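Local coordinates for Sec-alkyl sulfatase (Pseudomonas sp. dsm 6611, PDB 2YHE) that hydrolyses (R)-secondary-alkyl sulfates enantioselectively with inversion of configuration, giving (S)-alcohols and sulfate, as a zinc-dependent homodimer, at the interface of chains A and B. Coordinates in Å, arbitrary orientation; residue numbers count along the deposited sequence, not the author numbering. Chains: chain A/B, Sec-alkyl sulfatase.

The interface of chains A and B. Residues chain A 394, 398, 421, 425, 478, 482, 517; chain B 442-446.
In this homodimeric type III sulfatase of the metallo-beta-lactamase superfamily, a loop of chain B with two prolines, B:Leu442 to B:Pro446, extended from B:Pro444 onward, threads between helices 393-399, 420-431, 477-490 and 515-530 of chain A. The patch falls within the alkyl sulfatase dimerisation region, and the two-fold axis repeats it with the chains exchanged.

Two arginines carry the polar contacts. A:Arg478 has CG anti to its backbone N and runs extended to NE, so its guanidinium reaches the loop backbone side-on. NE and NH2 both donate to the carbonyl B:Asp443 O, each at 2.8 Å; NE lies in the carbonyl plane, whereas NH2 comes from above it. NH2 also reaches B:Pro444 O at 2.7 Å, again from above the carbonyl plane. A:Arg425, bent at chi3, points NH2 at B:Asp443 OD1 in a nearly straight hydrogen bond of 2.5 Å (166° at H) that is also a salt bridge, meeting the oxygen from above the carboxylate plane. OD1 is shared, since A:Arg478 NH2 forms a second salt bridge to B:Asp443 OD1 at 3.5 Å. NH1 of A:Arg425 donates to A:His394 ND1 at 3.0 Å, in the imidazole plane, which should restrain rotation of that ring. A water bridges A:His394 O and B:Pro444 O.

Stacking involves A:Arg478 and its two neighbours. Its guanidinium is sandwiched between the B:Asp443 carboxylate (planes 5° apart) and the B:Phe445 ring (8°), NE lying 3.7 Å from the phenyl centroid as a cation-pi contact. The carboxylate probably stabilises the cationic form of the guanidinium.

Apolar contacts run along the loop. In its middle, B:Pro444 CB packs over the A:His394 ring face as a CH-pi contact. At one end B:Leu442 makes CH-pi contacts with A:Trp517, CG over the six-membered ring (3.8 Å from its centroid) and CD2 over the five-membered one; at the other, B:Pro446 CG packs 3.7 Å from A:Ala398 CB.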
# COMPACT_ATOMS: atom_id res chain seq x y z
N HIS A 394 -0.56 15.92 -0.27
CA HIS A 394 -1.55 16.97 -0.47
C HIS A 394 -1.04 18.11 -1.31
O HIS A 394 -1.85 18.76 -1.99
CB HIS A 394 -2.20 17.40 0.84
CG HIS A 394 -2.73 16.25 1.64
ND1 HIS A 394 -3.70 15.39 1.14
CD2 HIS A 394 -2.35 15.80 2.87
CE1 HIS A 394 -3.87 14.47 2.07
NE2 HIS A 394 -3.11 14.69 3.14
N ALA A 398 -2.67 19.26 -4.89
CA ALA A 398 -2.95 20.68 -5.10
C ALA A 398 -2.25 21.25 -6.36
O ALA A 398 -2.79 22.16 -6.99
CB ALA A 398 -2.55 21.47 -3.87
N SER A 421 -6.98 13.95 -7.74
CA SER A 421 -6.37 14.26 -6.43
C SER A 421 -6.10 12.96 -5.64
O SER A 421 -4.96 12.73 -5.23
CB SER A 421 -7.28 15.19 -5.65
OG SER A 421 -8.64 14.77 -5.65
N ARG A 425 -2.57 11.14 -4.69
CA ARG A 425 -2.30 10.83 -3.28
C ARG A 425 -2.01 9.33 -3.11
O ARG A 425 -1.16 8.95 -2.31
CB ARG A 425 -3.45 11.31 -2.36
CG ARG A 425 -3.51 12.82 -2.23
CD ARG A 425 -4.53 13.32 -1.23
NE ARG A 425 -5.76 13.80 -1.86
CZ ARG A 425 -6.25 15.04 -1.74
NH1 ARG A 425 -5.58 15.96 -1.07
NH2 ARG A 425 -7.40 15.36 -2.30
N ARG A 478 -15.16 23.50 1.37
CA ARG A 478 -14.03 22.65 1.66
C ARG A 478 -13.45 22.97 3.05
O ARG A 478 -13.20 22.05 3.83
CB ARG A 478 -12.97 22.81 0.56
CG ARG A 478 -11.93 21.70 0.53
CD ARG A 478 -10.84 22.01 -0.46
NE ARG A 478 -9.65 21.21 -0.20
CZ ARG A 478 -8.55 21.26 -0.94
NH1 ARG A 478 -8.48 22.06 -1.99
NH2 ARG A 478 -7.52 20.49 -0.64
N GLN A 482 -13.91 21.03 7.09
CA GLN A 482 -12.74 20.73 7.90
C GLN A 482 -12.97 21.25 9.31
O GLN A 482 -12.70 20.54 10.29
CB GLN A 482 -11.45 21.29 7.25
CG GLN A 482 -10.77 20.30 6.29
CD GLN A 482 -9.27 20.30 6.45
OE1 GLN A 482 -8.73 20.07 7.55
NE2 GLN A 482 -8.54 20.53 5.35
N TRP A 517 -17.43 10.94 -5.15
CA TRP A 517 -17.32 12.07 -4.22
C TRP A 517 -18.71 12.58 -3.89
O TRP A 517 -19.01 12.76 -2.71
CB TRP A 517 -16.43 13.19 -4.82
CG TRP A 517 -14.95 12.92 -4.68
CD1 TRP A 517 -14.31 11.71 -4.83
CD2 TRP A 517 -13.92 13.88 -4.38
NE1 TRP A 517 -12.96 11.87 -4.62
CE2 TRP A 517 -12.69 13.19 -4.33
CE3 TRP A 517 -13.92 15.27 -4.13
CZ2 TRP A 517 -11.49 13.82 -4.04
CZ3 TRP A 517 -12.72 15.90 -3.83
CH2 TRP A 517 -11.53 15.17 -3.78
N LEU B 442 -11.65 13.95 2.72
CA LEU B 442 -11.56 13.55 1.32
C LEU B 442 -10.59 14.42 0.51
O LEU B 442 -9.90 13.89 -0.35
CB LEU B 442 -12.96 13.54 0.68
CG LEU B 442 -13.19 12.88 -0.69
CD1 LEU B 442 -12.66 11.47 -0.73
CD2 LEU B 442 -14.66 12.86 -1.02
N ASP B 443 -10.52 15.71 0.79
CA ASP B 443 -9.65 16.58 0.01
C ASP B 443 -8.85 17.53 0.92
O ASP B 443 -9.05 18.75 0.89
CB ASP B 443 -10.48 17.30 -1.08
CG ASP B 443 -9.71 17.98 -2.19
OD1 ASP B 443 -8.51 17.63 -2.38
OD2 ASP B 443 -10.28 18.86 -2.86
N PRO B 444 -7.90 17.01 1.72
CA PRO B 444 -7.14 17.89 2.61
C PRO B 444 -6.36 18.96 1.87
O PRO B 444 -5.93 18.73 0.75
CB PRO B 444 -6.24 16.92 3.37
CG PRO B 444 -6.90 15.58 3.22
CD PRO B 444 -7.45 15.61 1.87
N PHE B 445 -6.25 20.15 2.48
CA PHE B 445 -5.51 21.29 1.92
C PHE B 445 -4.02 21.01 1.98
O PHE B 445 -3.57 20.32 2.92
CB PHE B 445 -5.82 22.59 2.71
CG PHE B 445 -7.11 23.29 2.35
CD1 PHE B 445 -7.20 24.07 1.20
CD2 PHE B 445 -8.24 23.15 3.15
CE1 PHE B 445 -8.40 24.70 0.86
CE2 PHE B 445 -9.45 23.77 2.80
CZ PHE B 445 -9.52 24.55 1.66
N PRO B 446 -3.19 21.56 1.06
CA PRO B 446 -1.73 21.37 1.20
C PRO B 446 -1.22 22.06 2.48
O PRO B 446 -1.83 23.06 2.89
CB PRO B 446 -1.15 22.02 -0.07
CG PRO B 446 -2.18 22.96 -0.53
CD PRO B 446 -3.52 22.42 -0.10
O HOH W 1 -4.34 18.80 -1.66